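Arylamine n-acetyltransferase (Mycobacterium smegmatis, PDB 1W5R) probably catalyses the transfer of an acetyl group from acetyl-coenzyme A to arylamines, although this deposited form carries a substitution of its catalytic cysteine. Local coordinates at residues Phe41-Leu47 against Phe207-Val213; Leu60-Val65 against Tyr74-Leu79; Gly125-Val129 against Ser140-Leu144; His154-Arg158 against Leu168-Val172. The protein carries 1 engineered substitution. All coordinates share one frame. Residues are numbered along the deposited sequence.

Contact 1. Residues Phe41-Leu47 against Phe207-Val213; sequences FENLDPL and FVTGLTV
This is a buried side-chain-to-backbone contact that ties the start of helix 44-47 to the turn between helix 206-209 and strand 212-216. It lies at strand 41-42, the edge of the five-stranded antiparallel sheet of the arylamine N-acetyltransferase fold. The backbones come nearest at Glu42 CA and Val213 CA, 4.4 Å apart, and at Leu47 CA and Val208 CA, 4.9 Å. Asn43 holds the N-cap position without capping; its p rotamer turns the amide to the other segment instead. Asn43 OD1 accepts from Thr212 N at 2.9 Å. Asn43 ND2 donates to Gly210 O at 2.8 Å and Phe207 O at 2.9 Å. Glu42 OE1 accepts from Leu44 N (3.0 Å), while its carboxylate also pairs with Arg69. Leu44 CD2 and Leu47 CD2 reach Leu211 CD1 at 3.7 and 3.9 Å. Phe41 (t) and Phe207 (m) meet obliquely beside Gln73, the engineered replacement for the catalytic cysteine. Their planes lie at 50°, centroids 5.5 Å apart, and Phe41 CZ is 3.6 Å from Phe207 CE2.

Contact 2. Residues Leu60-Val65 against Tyr74-Leu79; sequences LFAKLV and YEHNGL
A buried salt bridge joins the two helices: Lys63 NZ donates to Glu75 OE1 at 2.8 Å. Lys63 is fully extended, with all four chi angles t, and Glu75 takes chi1 m and chi2 t. The Lys63 ammonium also pairs with Asp45, and Glu75 OE2 takes a hydrogen bond from Tyr72 N.

Residues 60-65 and 74-79 are both helical, the first with a wider pi-type turn at 62-65. The segment axes approach to 10.1 Å and cross at -114°. The backbones come nearest at Leu60 CA and Leu79 CA, 5.8 Å apart. Leu79 (t, p) is a knob in a hole formed by Leu60, Phe61, Leu64 and Val65. Its CD1 makes a CH-pi contact over the Phe61 ring, 3.6 Å from the centroid, and Leu79 CD2 lies 3.8 Å from Leu64 CB. Leu60 (m, t) points toward the other helix and brings its CD1 to 3.6 Å from Leu79 N. Gly78 leaves room for it; a CB there would clash with Leu60 CD1.

Helix 8-14 covers one flank, where Tyr11 touches Phe61, Val65 and Leu79. On helix 73-87, Asn77 points away from helix 57-66; its ND2 is hydrogen-bonded to OD1 of Asp130, probably the triad aspartate, just after strand 127-129.

Contact 3. Residues Gly125-Val129 against Ser140-Leu144; sequences GRYLV and SPIRL
Leu128, Leu144 and Tyr127 have the most surface covered here. Leu128 sits on an extended backbone and is bonded through both its N and its O. Leu128 N donates to Ile142 O at 2.8 Å, and Leu128 O accepts from Ile142 N at 3.1 Å. This is an antiparallel hydrogen-bonded pair with CA atoms 5.4 Å apart. The Leu128 (t, p) and Ile142 (p, t) side chains lie on the same face, with Leu128 CB 4.0 Å from Ile142 CG1. Leu159 of strand 157-162 touches both.

Leu144 (chi1 t) points toward residues 125-129. Its N donates to Arg126 O at 2.9 Å, and its CD2 lies 4.1 Å from Leu128 CB. Water 2 accepts from Arg126 N at 2.9 Å and lies 3.2 Å from Leu144 O. The Leu128-Ile142 bonds join strand 142-143 to strand 127-129 as the outermost pair at one end of the eight-stranded antiparallel sheet. Strand 111-119 flanks strand 127-129 on its other edge.

Tyr127 (m) forms a non-hydrogen-bonded pair with Arg143, CA atoms 4.4 Å apart, yet their side chains diverge. Tyr127 CE2 still meets Arg143 CG at 3.7 Å, while the Arg143 guanidinium pairs with Glu145. Next along, Val129 CG2 rests 3.9 Å from Pro141 CB, and helix 25-38 packs against both residues.

Contact 4. Residues His154-Arg158 against Leu168-Val172; sequences HEPYR and LAAQV
Three backbone hydrogen bonds link these segments. Arg158 N donates to Ala169 O and Ala169 N donates to Arg158 O, both at 2.9 Å, so Arg158 and Ala169 form an antiparallel hydrogen-bonded pair with CA atoms 5.3 Å apart. Further along, Gln171 N donates to Pro156 O at 2.9 Å. Between these bonds lies the non-hydrogen-bonded pair Tyr157 and Ala170, CA atoms 4.4 Å apart. A CA-H...O contact adds to it, from Tyr157 CA to Ala169 O at 3.2 Å.

The segments belong to a beta hairpin of strands 157-162 and 165-172, within the eight-stranded antiparallel sheet. Strand 149-150 flanks its first arm and strand 175-182 its second.

Side-chain packing centres on the Tyr157 ring, with a CH-pi contact over its face. Ala170 CB sits there, 3.7 Å from the Tyr157 ring centroid and 16° off its normal. Leu168 (t, p) reaches the ring edge, with its CD1 3.9 Å from Tyr157 CD2. Tyr157 takes chi1 m, and its hydroxyl is hydrogen-bonded to Gln136 O. Where the hairpin opens, Glu155 CB lies 3.2 Å from Gln171 O. The Glu155 carboxylate makes a salt bridge with Arg221 of strand 220-225, in the other sheet.

Overall arrangement
Contacts 2, 3 and 4 follow in series along the chain, all between the two segments of contact 1. Contact 1 so brings together parts 160 residues apart, on the five-stranded sheet. It touches contact 2 through the Asp45-Lys63 salt bridge, their centres 15 Å apart. Contacts 3 and 4 share the eight-stranded sheet, with centres 13 Å apart; Ile142 and Leu128 of contact 3 pack on Leu168 of contact 4. Contacts 1 and 3, centres 28 Å apart, lie on opposite sides of the chain's centre. Helix 73-87, which begins at engineered Gln73, bridges them: its His76 packs on Phe41, and its Asn77 approaches Val129, next to the probable catalytic aspartate.

Contact 1. Residues Phe41-Leu47 against Phe207-Val213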
loop_
_atom_site.group_PDB
_atom_site.type_symbol
_atom_site.label_atom_id
_atom_site.label_comp_id
_atom_site.label_asym_id
_atom_site.label_seq_id
_atom_site.Cartn_x
_atom_site.Cartn_y
_atom_site.Cartn_z
ATOM N N PHE A 41 9.451 16.352 5.303
ATOM C CA PHE A 41 10.056 16.137 6.611
ATOM C C PHE A 41 11.140 15.067 6.421
ATOM O O PHE A 41 10.917 14.038 5.778
ATOM C CB PHE A 41 8.999 15.645 7.605
ATOM C CG PHE A 41 9.494 15.521 9.007
ATOM C CD1 PHE A 41 9.165 16.491 9.956
ATOM C CD2 PHE A 41 10.280 14.426 9.396
ATOM C CE1 PHE A 41 9.614 16.381 11.282
ATOM C CE2 PHE A 41 10.744 14.306 10.717
ATOM C CZ PHE A 41 10.411 15.296 11.661
ATOM N N GLU A 42 12.329 15.320 6.953
ATOM C CA GLU A 42 13.355 14.266 7.023
ATOM C C GLU A 42 14.335 14.578 8.133
ATOM O O GLU A 42 14.550 15.745 8.491
ATOM C CB GLU A 42 14.123 14.095 5.712
ATOM C CG GLU A 42 14.686 15.417 5.186
ATOM C CD GLU A 42 16.173 15.396 4.943
ATOM O OE1 GLU A 42 16.918 14.976 5.856
ATOM O OE2 GLU A 42 16.593 15.854 3.867
ATOM N N ASN A 43 14.937 13.524 8.667
ATOM C CA ASN A 43 15.965 13.673 9.698
ATOM C C ASN A 43 17.269 12.983 9.296
ATOM O O ASN A 43 17.938 12.414 10.140
ATOM C CB ASN A 43 15.482 13.088 11.030
ATOM C CG ASN A 43 15.407 11.577 10.981
ATOM O OD1 ASN A 43 15.024 11.017 9.953
ATOM N ND2 ASN A 43 15.787 10.909 12.075
ATOM N N LEU A 44 17.618 13.017 8.016
ATOM C CA LEU A 44 18.854 12.344 7.596
ATOM C C LEU A 44 20.096 12.918 8.290
ATOM O O LEU A 44 21.025 12.167 8.596
ATOM C CB LEU A 44 19.025 12.394 6.087
ATOM C CG LEU A 44 18.064 11.458 5.348
ATOM C CD1 LEU A 44 17.827 11.984 3.936
ATOM C CD2 LEU A 44 18.563 10.008 5.341
ATOM N N ASP A 45 20.112 14.227 8.560
ATOM C CA ASP A 45 21.285 14.806 9.231
ATOM C C ASP A 45 21.487 14.186 10.627
ATOM O O ASP A 45 22.522 13.573 10.866
ATOM C CB ASP A 45 21.228 16.339 9.286
ATOM C CG ASP A 45 21.677 16.994 7.982
ATOM O OD1 ASP A 45 21.987 16.282 6.991
ATOM O OD2 ASP A 45 21.718 18.250 7.947
ATOM N N PRO A 46 20.508 14.316 11.553
ATOM C CA PRO A 46 20.730 13.700 12.882
ATOM C C PRO A 46 20.953 12.195 12.818
ATOM O O PRO A 46 21.722 11.661 13.621
ATOM C CB PRO A 46 19.448 13.998 13.663
ATOM C CG PRO A 46 18.678 14.961 12.876
ATOM C CD PRO A 46 19.260 15.106 11.506
ATOM N N LEU A 47 20.284 11.520 11.883
ATOM C CA LEU A 47 20.508 10.075 11.701
ATOM C C LEU A 47 21.991 9.767 11.444
ATOM O O LEU A 47 22.540 8.777 11.975
ATOM C CB LEU A 47 19.636 9.523 10.559
ATOM C CG LEU A 47 19.805 8.020 10.250
ATOM C CD1 LEU A 47 19.336 7.156 11.407
ATOM C CD2 LEU A 47 19.087 7.656 8.962
ATOM N N PHE A 207 14.653 11.044 16.750
ATOM C CA PHE A 207 15.232 11.512 15.484
ATOM C C PHE A 207 16.731 11.264 15.350
ATOM O O PHE A 207 17.335 11.665 14.359
ATOM C CB PHE A 207 14.830 12.967 15.208
ATOM C CG PHE A 207 13.360 13.132 15.087
ATOM C CD1 PHE A 207 12.630 13.779 16.083
ATOM C CD2 PHE A 207 12.678 12.553 14.013
ATOM C CE1 PHE A 207 11.235 13.884 15.995
ATOM C CE2 PHE A 207 11.274 12.664 13.906
ATOM C CZ PHE A 207 10.560 13.321 14.906
ATOM N N VAL A 208 17.300 10.571 16.346
ATOM C CA VAL A 208 18.686 10.084 16.298
ATOM C C VAL A 208 18.704 8.556 16.109
ATOM O O VAL A 208 19.585 8.030 15.438
ATOM C CB VAL A 208 19.498 10.514 17.548
ATOM C CG1 VAL A 208 20.885 9.842 17.603
ATOM C CG2 VAL A 208 19.684 12.032 17.570
ATOM N N THR A 209 17.700 7.867 16.646
ATOM C CA THR A 209 17.716 6.394 16.662
ATOM C C THR A 209 17.082 5.719 15.448
ATOM O O THR A 209 17.108 4.488 15.326
ATOM C CB THR A 209 17.031 5.832 17.928
ATOM O OG1 THR A 209 15.673 6.270 17.972
ATOM C CG2 THR A 209 17.759 6.280 19.201
ATOM N N GLY A 210 16.472 6.506 14.579
ATOM C CA GLY A 210 15.873 5.953 13.381
ATOM C C GLY A 210 15.658 7.020 12.336
ATOM O O GLY A 210 16.101 8.162 12.511
ATOM N N LEU A 211 14.952 6.632 11.270
ATOM C CA LEU A 211 14.748 7.455 10.088
ATOM C C LEU A 211 13.270 7.782 9.929
ATOM O O LEU A 211 12.442 6.865 9.870
ATOM C CB LEU A 211 15.201 6.665 8.854
ATOM C CG LEU A 211 14.824 7.244 7.489
ATOM C CD1 LEU A 211 15.699 8.431 7.159
ATOM C CD2 LEU A 211 14.937 6.189 6.390
ATOM N N THR A 212 12.941 9.073 9.846
ATOM C CA THR A 212 11.569 9.505 9.562
ATOM C C THR A 212 11.594 10.442 8.365
ATOM O O THR A 212 12.342 11.428 8.356
ATOM C CB THR A 212 10.921 10.252 10.738
ATOM O OG1 THR A 212 10.803 9.371 11.856
ATOM C CG2 THR A 212 9.529 10.774 10.358
ATOM N N VAL A 213 10.791 10.116 7.355
ATOM C CA VAL A 213 10.644 10.952 6.166
ATOM C C VAL A 213 9.154 11.084 5.881
ATOM O O VAL A 213 8.413 10.106 5.981
ATOM C CB VAL A 213 11.397 10.343 4.941
ATOM C CG1 VAL A 213 11.338 11.287 3.743
ATOM C CG2 VAL A 213 12.848 10.054 5.286
HETATM O O HOH W 1 22.013 8.985 14.795
#

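Contact 2. Residues Leu60-Val65 against Tyr74-Leu79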
loop_
_atom_site.group_PDB
_atom_site.type_symbol
_atom_site.label_atom_id
_atom_site.label_comp_id
_atom_site.label_asym_id
_atom_site.label_seq_id
_atom_site.Cartn_x
_atom_site.Cartn_y
_atom_site.Cartn_z
ATOM N N LEU A 60 18.912 27.794 7.073
ATOM C CA LEU A 60 17.698 27.059 6.692
ATOM C C LEU A 60 17.348 27.184 5.204
ATOM O O LEU A 60 16.929 26.204 4.575
ATOM C CB LEU A 60 16.528 27.463 7.590
ATOM C CG LEU A 60 16.740 27.158 9.075
ATOM C CD1 LEU A 60 15.502 27.542 9.877
ATOM C CD2 LEU A 60 17.113 25.677 9.293
ATOM N N PHE A 61 17.529 28.378 4.643
ATOM C CA PHE A 61 17.347 28.552 3.198
ATOM C C PHE A 61 18.376 27.726 2.428
ATOM O O PHE A 61 18.042 27.045 1.458
ATOM C CB PHE A 61 17.446 30.032 2.803
ATOM C CG PHE A 61 16.156 30.810 2.948
ATOM C CD1 PHE A 61 15.785 31.361 4.176
ATOM C CD2 PHE A 61 15.328 31.032 1.835
ATOM C CE1 PHE A 61 14.591 32.110 4.311
ATOM C CE2 PHE A 61 14.136 31.784 1.957
ATOM C CZ PHE A 61 13.768 32.316 3.194
ATOM N N ALA A 62 19.627 27.749 2.882
ATOM C CA ALA A 62 20.673 27.009 2.190
ATOM C C ALA A 62 20.344 25.517 2.094
ATOM O O ALA A 62 20.466 24.917 1.025
ATOM C CB ALA A 62 22.026 27.238 2.850
ATOM N N LYS A 63 19.892 24.927 3.196
ATOM C CA LYS A 63 19.600 23.500 3.202
ATOM C C LYS A 63 18.268 23.129 2.538
ATOM O O LYS A 63 18.232 22.288 1.646
ATOM C CB LYS A 63 19.646 22.947 4.627
ATOM C CG LYS A 63 19.388 21.452 4.699
ATOM C CD LYS A 63 19.399 20.941 6.126
ATOM C CE LYS A 63 19.025 19.477 6.184
ATOM N NZ LYS A 63 19.014 18.966 7.578
ATOM N N LEU A 64 17.176 23.741 2.988
ATOM C CA LEU A 64 15.849 23.289 2.552
ATOM C C LEU A 64 15.434 23.829 1.191
ATOM O O LEU A 64 14.541 23.273 0.547
ATOM C CB LEU A 64 14.777 23.642 3.582
ATOM C CG LEU A 64 14.576 22.623 4.703
ATOM C CD1 LEU A 64 15.809 22.531 5.573
ATOM C CD2 LEU A 64 13.338 22.994 5.529
ATOM N N VAL A 65 16.068 24.921 0.771
ATOM C CA VAL A 65 15.767 25.507 -0.527
ATOM C C VAL A 65 16.892 25.188 -1.517
ATOM O O VAL A 65 16.678 24.435 -2.468
ATOM C CB VAL A 65 15.474 27.024 -0.427
ATOM C CG1 VAL A 65 15.276 27.637 -1.824
ATOM C CG2 VAL A 65 14.256 27.281 0.497
ATOM N N TYR A 74 12.122 22.046 13.522
ATOM C CA TYR A 74 12.764 23.364 13.683
ATOM C C TYR A 74 13.181 23.999 12.362
ATOM O O TYR A 74 13.210 25.242 12.207
ATOM C CB TYR A 74 13.980 23.257 14.577
ATOM C CG TYR A 74 13.698 22.846 15.993
ATOM C CD1 TYR A 74 13.879 21.524 16.407
ATOM C CD2 TYR A 74 13.240 23.776 16.932
ATOM C CE1 TYR A 74 13.620 21.137 17.729
ATOM C CE2 TYR A 74 12.982 23.405 18.256
ATOM C CZ TYR A 74 13.165 22.084 18.646
ATOM O OH TYR A 74 12.949 21.691 19.947
ATOM N N GLU A 75 13.519 23.140 11.411
ATOM C CA GLU A 75 13.957 23.606 10.102
ATOM C C GLU A 75 12.767 24.077 9.285
ATOM O O GLU A 75 12.804 25.142 8.661
ATOM C CB GLU A 75 14.742 22.502 9.381
ATOM C CG GLU A 75 16.054 22.189 10.079
ATOM C CD GLU A 75 16.687 20.905 9.601
ATOM O OE1 GLU A 75 17.812 20.976 9.049
ATOM O OE2 GLU A 75 16.079 19.825 9.805
ATOM N N HIS A 76 11.697 23.283 9.294
ATOM C CA HIS A 76 10.477 23.632 8.562
ATOM C C HIS A 76 9.835 24.909 9.029
ATOM O O HIS A 76 9.624 25.838 8.246
ATOM C CB HIS A 76 9.467 22.502 8.682
ATOM C CG HIS A 76 9.645 21.450 7.640
ATOM N ND1 HIS A 76 9.236 21.626 6.334
ATOM C CD2 HIS A 76 10.235 20.230 7.693
ATOM C CE1 HIS A 76 9.542 20.549 5.633
ATOM N NE2 HIS A 76 10.157 19.690 6.433
ATOM N N ASN A 77 9.511 24.953 10.305
ATOM C CA ASN A 77 8.821 26.120 10.836
ATOM C C ASN A 77 9.744 27.305 10.976
ATOM O O ASN A 77 9.293 28.450 10.879
ATOM C CB ASN A 77 8.078 25.765 12.118
ATOM C CG ASN A 77 6.846 24.911 11.826
ATOM O OD1 ASN A 77 6.185 25.116 10.808
ATOM N ND2 ASN A 77 6.561 23.944 12.689
ATOM N N GLY A 78 11.028 27.043 11.162
ATOM C CA GLY A 78 11.986 28.143 11.157
ATOM C C GLY A 78 11.967 28.809 9.798
ATOM O O GLY A 78 11.777 30.029 9.696
ATOM N N LEU A 79 12.135 28.012 8.742
ATOM C CA LEU A 79 12.125 28.533 7.386
ATOM C C LEU A 79 10.835 29.287 7.079
ATOM O O LEU A 79 10.869 30.418 6.566
ATOM C CB LEU A 79 12.322 27.393 6.371
ATOM C CG LEU A 79 12.235 27.781 4.888
ATOM C CD1 LEU A 79 13.318 28.763 4.513
ATOM C CD2 LEU A 79 12.325 26.544 4.009
#

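Contact 3. Residues Gly125-Val129 against Ser140-Leu144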
loop_
_atom_site.group_PDB
_atom_site.type_symbol
_atom_site.label_atom_id
_atom_site.label_comp_id
_atom_site.label_asym_id
_atom_site.label_seq_id
_atom_site.Cartn_x
_atom_site.Cartn_y
_atom_site.Cartn_z
ATOM N N GLY A 125 -7.193 38.279 15.159
ATOM C CA GLY A 125 -6.598 37.264 16.027
ATOM C C GLY A 125 -5.354 36.648 15.409
ATOM O O GLY A 125 -4.710 37.251 14.542
ATOM N N ARG A 126 -5.015 35.442 15.853
ATOM C CA ARG A 126 -3.808 34.769 15.378
ATOM C C ARG A 126 -4.123 33.374 14.867
ATOM O O ARG A 126 -5.165 32.802 15.206
ATOM C CB ARG A 126 -2.754 34.695 16.481
ATOM C CG ARG A 126 -2.394 36.058 17.079
ATOM C CD ARG A 126 -1.163 35.974 17.953
ATOM N NE ARG A 126 0.071 35.879 17.160
ATOM C CZ ARG A 126 0.772 36.921 16.711
ATOM N NH1 ARG A 126 0.360 38.164 16.952
ATOM N NH2 ARG A 126 1.877 36.734 16.002
ATOM N N TYR A 127 -3.210 32.850 14.048
ATOM C CA TYR A 127 -3.342 31.517 13.478
ATOM C C TYR A 127 -2.182 30.631 13.885
ATOM O O TYR A 127 -1.025 31.069 13.886
ATOM C CB TYR A 127 -3.406 31.602 11.959
ATOM C CG TYR A 127 -4.675 32.261 11.507
ATOM C CD1 TYR A 127 -4.781 33.656 11.455
ATOM C CD2 TYR A 127 -5.786 31.493 11.182
ATOM C CE1 TYR A 127 -5.985 34.263 11.060
ATOM C CE2 TYR A 127 -6.974 32.082 10.784
ATOM C CZ TYR A 127 -7.070 33.454 10.726
ATOM O OH TYR A 127 -8.272 34.001 10.333
ATOM N N LEU A 128 -2.502 29.393 14.247
ATOM C CA LEU A 128 -1.476 28.359 14.401
ATOM C C LEU A 128 -1.060 27.852 13.033
ATOM O O LEU A 128 -1.901 27.480 12.208
ATOM C CB LEU A 128 -1.992 27.209 15.264
ATOM C CG LEU A 128 -1.009 26.040 15.452
ATOM C CD1 LEU A 128 0.274 26.483 16.150
ATOM C CD2 LEU A 128 -1.697 24.908 16.178
ATOM N N VAL A 129 0.249 27.853 12.790
ATOM C CA VAL A 129 0.799 27.344 11.537
ATOM C C VAL A 129 1.892 26.350 11.909
ATOM O O VAL A 129 2.774 26.657 12.712
ATOM C CB VAL A 129 1.359 28.489 10.656
ATOM C CG1 VAL A 129 2.037 27.926 9.429
ATOM C CG2 VAL A 129 0.210 29.433 10.249
ATOM N N SER A 140 -3.448 23.121 6.934
ATOM C CA SER A 140 -4.030 24.462 6.823
ATOM C C SER A 140 -3.561 25.241 8.029
ATOM O O SER A 140 -3.276 24.653 9.067
ATOM C CB SER A 140 -5.569 24.409 6.914
ATOM O OG SER A 140 -6.131 23.554 5.950
ATOM N N PRO A 141 -3.545 26.584 7.931
ATOM C CA PRO A 141 -3.488 27.361 9.154
ATOM C C PRO A 141 -4.832 27.204 9.866
ATOM O O PRO A 141 -5.864 27.060 9.194
ATOM C CB PRO A 141 -3.334 28.802 8.649
ATOM C CG PRO A 141 -3.914 28.805 7.298
ATOM C CD PRO A 141 -3.661 27.431 6.726
ATOM N N ILE A 142 -4.832 27.202 11.193
ATOM C CA ILE A 142 -6.098 27.190 11.937
ATOM C C ILE A 142 -6.101 28.348 12.909
ATOM O O ILE A 142 -5.044 28.896 13.224
ATOM C CB ILE A 142 -6.383 25.837 12.667
ATOM C CG1 ILE A 142 -5.380 25.590 13.807
ATOM C CG2 ILE A 142 -6.416 24.675 11.669
ATOM C CD1 ILE A 142 -5.700 24.378 14.670
ATOM N N ARG A 143 -7.282 28.752 13.362
ATOM C CA ARG A 143 -7.358 29.842 14.331
ATOM C C ARG A 143 -6.745 29.391 15.642
ATOM O O ARG A 143 -7.057 28.322 16.138
ATOM C CB ARG A 143 -8.799 30.325 14.531
ATOM C CG ARG A 143 -9.471 30.816 13.259
ATOM C CD ARG A 143 -10.766 31.566 13.544
ATOM N NE ARG A 143 -11.600 30.832 14.497
ATOM C CZ ARG A 143 -12.357 29.781 14.186
ATOM N NH1 ARG A 143 -12.390 29.320 12.942
ATOM N NH2 ARG A 143 -13.079 29.183 15.125
ATOM N N LEU A 144 -5.851 30.178 16.213
ATOM C CA LEU A 144 -5.250 29.849 17.508
ATOM C C LEU A 144 -6.286 30.264 18.568
ATOM O O LEU A 144 -6.227 31.333 19.188
ATOM C CB LEU A 144 -3.888 30.563 17.675
ATOM C CG LEU A 144 -2.974 30.075 18.805
ATOM C CD1 LEU A 144 -3.478 28.748 19.376
ATOM C CD2 LEU A 144 -1.546 29.911 18.306
HETATM O O HOH W 2 -6.464 34.307 18.057
#

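Contact 4. Residues His154-Arg158 against Leu168-Val172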
loop_
_atom_site.group_PDB
_atom_site.type_symbol
_atom_site.label_atom_id
_atom_site.label_comp_id
_atom_site.label_asym_id
_atom_site.label_seq_id
_atom_site.Cartn_x
_atom_site.Cartn_y
_atom_site.Cartn_z
ATOM N N HIS A 154 -7.412 18.359 5.202
ATOM C CA HIS A 154 -7.476 16.925 5.458
ATOM C C HIS A 154 -8.443 16.679 6.616
ATOM O O HIS A 154 -9.642 16.932 6.445
ATOM C CB HIS A 154 -6.064 16.341 5.675
ATOM C CG HIS A 154 -5.157 16.557 4.503
ATOM N ND1 HIS A 154 -4.751 15.547 3.660
ATOM C CD2 HIS A 154 -4.633 17.701 3.998
ATOM C CE1 HIS A 154 -3.982 16.056 2.707
ATOM N NE2 HIS A 154 -3.896 17.361 2.893
ATOM N N GLU A 155 -7.950 16.232 7.772
ATOM C CA GLU A 155 -8.815 15.844 8.900
ATOM C C GLU A 155 -9.166 17.059 9.743
ATOM O O GLU A 155 -8.468 18.074 9.702
ATOM C CB GLU A 155 -8.115 14.828 9.830
ATOM C CG GLU A 155 -7.467 13.655 9.156
ATOM C CD GLU A 155 -6.013 13.911 8.793
ATOM O OE1 GLU A 155 -5.613 15.081 8.615
ATOM O OE2 GLU A 155 -5.280 12.923 8.641
ATOM N N PRO A 156 -10.247 16.959 10.533
ATOM C CA PRO A 156 -10.486 17.981 11.546
ATOM C C PRO A 156 -9.389 18.011 12.624
ATOM O O PRO A 156 -8.856 16.959 13.009
ATOM C CB PRO A 156 -11.812 17.555 12.183
ATOM C CG PRO A 156 -12.399 16.541 11.275
ATOM C CD PRO A 156 -11.315 15.935 10.476
ATOM N N TYR A 157 -9.061 19.212 13.084
ATOM C CA TYR A 157 -8.150 19.400 14.225
ATOM C C TYR A 157 -8.849 20.226 15.296
ATOM O O TYR A 157 -9.872 20.860 15.026
ATOM C CB TYR A 157 -6.845 20.103 13.816
ATOM C CG TYR A 157 -5.817 19.234 13.114
ATOM C CD1 TYR A 157 -6.103 18.599 11.899
ATOM C CD2 TYR A 157 -4.537 19.072 13.655
ATOM C CE1 TYR A 157 -5.150 17.806 11.244
ATOM C CE2 TYR A 157 -3.567 18.299 12.999
ATOM C CZ TYR A 157 -3.887 17.664 11.808
ATOM O OH TYR A 157 -2.947 16.906 11.154
ATOM N N ARG A 158 -8.298 20.228 16.506
ATOM C CA ARG A 158 -8.891 20.990 17.612
ATOM C C ARG A 158 -7.826 21.447 18.607
ATOM O O ARG A 158 -6.958 20.652 19.020
ATOM C CB ARG A 158 -9.946 20.149 18.342
ATOM C CG ARG A 158 -10.736 20.928 19.384
ATOM C CD ARG A 158 -11.668 20.035 20.173
ATOM N NE ARG A 158 -12.462 20.809 21.127
ATOM C CZ ARG A 158 -12.885 20.358 22.306
ATOM N NH1 ARG A 158 -12.613 19.126 22.700
ATOM N NH2 ARG A 158 -13.586 21.155 23.099
ATOM N N LEU A 168 -2.900 20.640 20.804
ATOM C CA LEU A 168 -3.431 20.385 19.465
ATOM C C LEU A 168 -3.717 18.902 19.294
ATOM O O LEU A 168 -2.846 18.063 19.557
ATOM C CB LEU A 168 -2.427 20.812 18.395
ATOM C CG LEU A 168 -2.926 20.618 16.958
ATOM C CD1 LEU A 168 -4.058 21.591 16.653
ATOM C CD2 LEU A 168 -1.782 20.783 15.963
ATOM N N ALA A 169 -4.937 18.585 18.853
ATOM C CA ALA A 169 -5.327 17.213 18.537
ATOM C C ALA A 169 -5.810 17.109 17.102
ATOM O O ALA A 169 -6.272 18.092 16.511
ATOM C CB ALA A 169 -6.414 16.718 19.487
ATOM N N ALA A 170 -5.696 15.908 16.551
ATOM C CA ALA A 170 -6.180 15.601 15.206
ATOM C C ALA A 170 -7.138 14.428 15.270
ATOM O O ALA A 170 -6.946 13.491 16.061
ATOM C CB ALA A 170 -5.032 15.254 14.288
ATOM N N GLN A 171 -8.177 14.477 14.439
ATOM C CA GLN A 171 -9.098 13.362 14.333
ATOM C C GLN A 171 -8.515 12.416 13.311
ATOM O O GLN A 171 -8.643 12.619 12.095
ATOM C CB GLN A 171 -10.495 13.836 13.922
ATOM C CG GLN A 171 -11.548 12.747 14.047
ATOM C CD GLN A 171 -12.872 13.215 13.512
ATOM O OE1 GLN A 171 -13.519 14.079 14.104
ATOM N NE2 GLN A 171 -13.271 12.665 12.382
ATOM N N VAL A 172 -7.826 11.398 13.814
ATOM C CA VAL A 172 -7.121 10.470 12.948
ATOM C C VAL A 172 -7.952 9.199 12.811
ATOM O O VAL A 172 -8.131 8.441 13.773
ATOM C CB VAL A 172 -5.716 10.134 13.499
ATOM C CG1 VAL A 172 -4.989 9.162 12.566
ATOM C CG2 VAL A 172 -4.888 11.406 13.727
#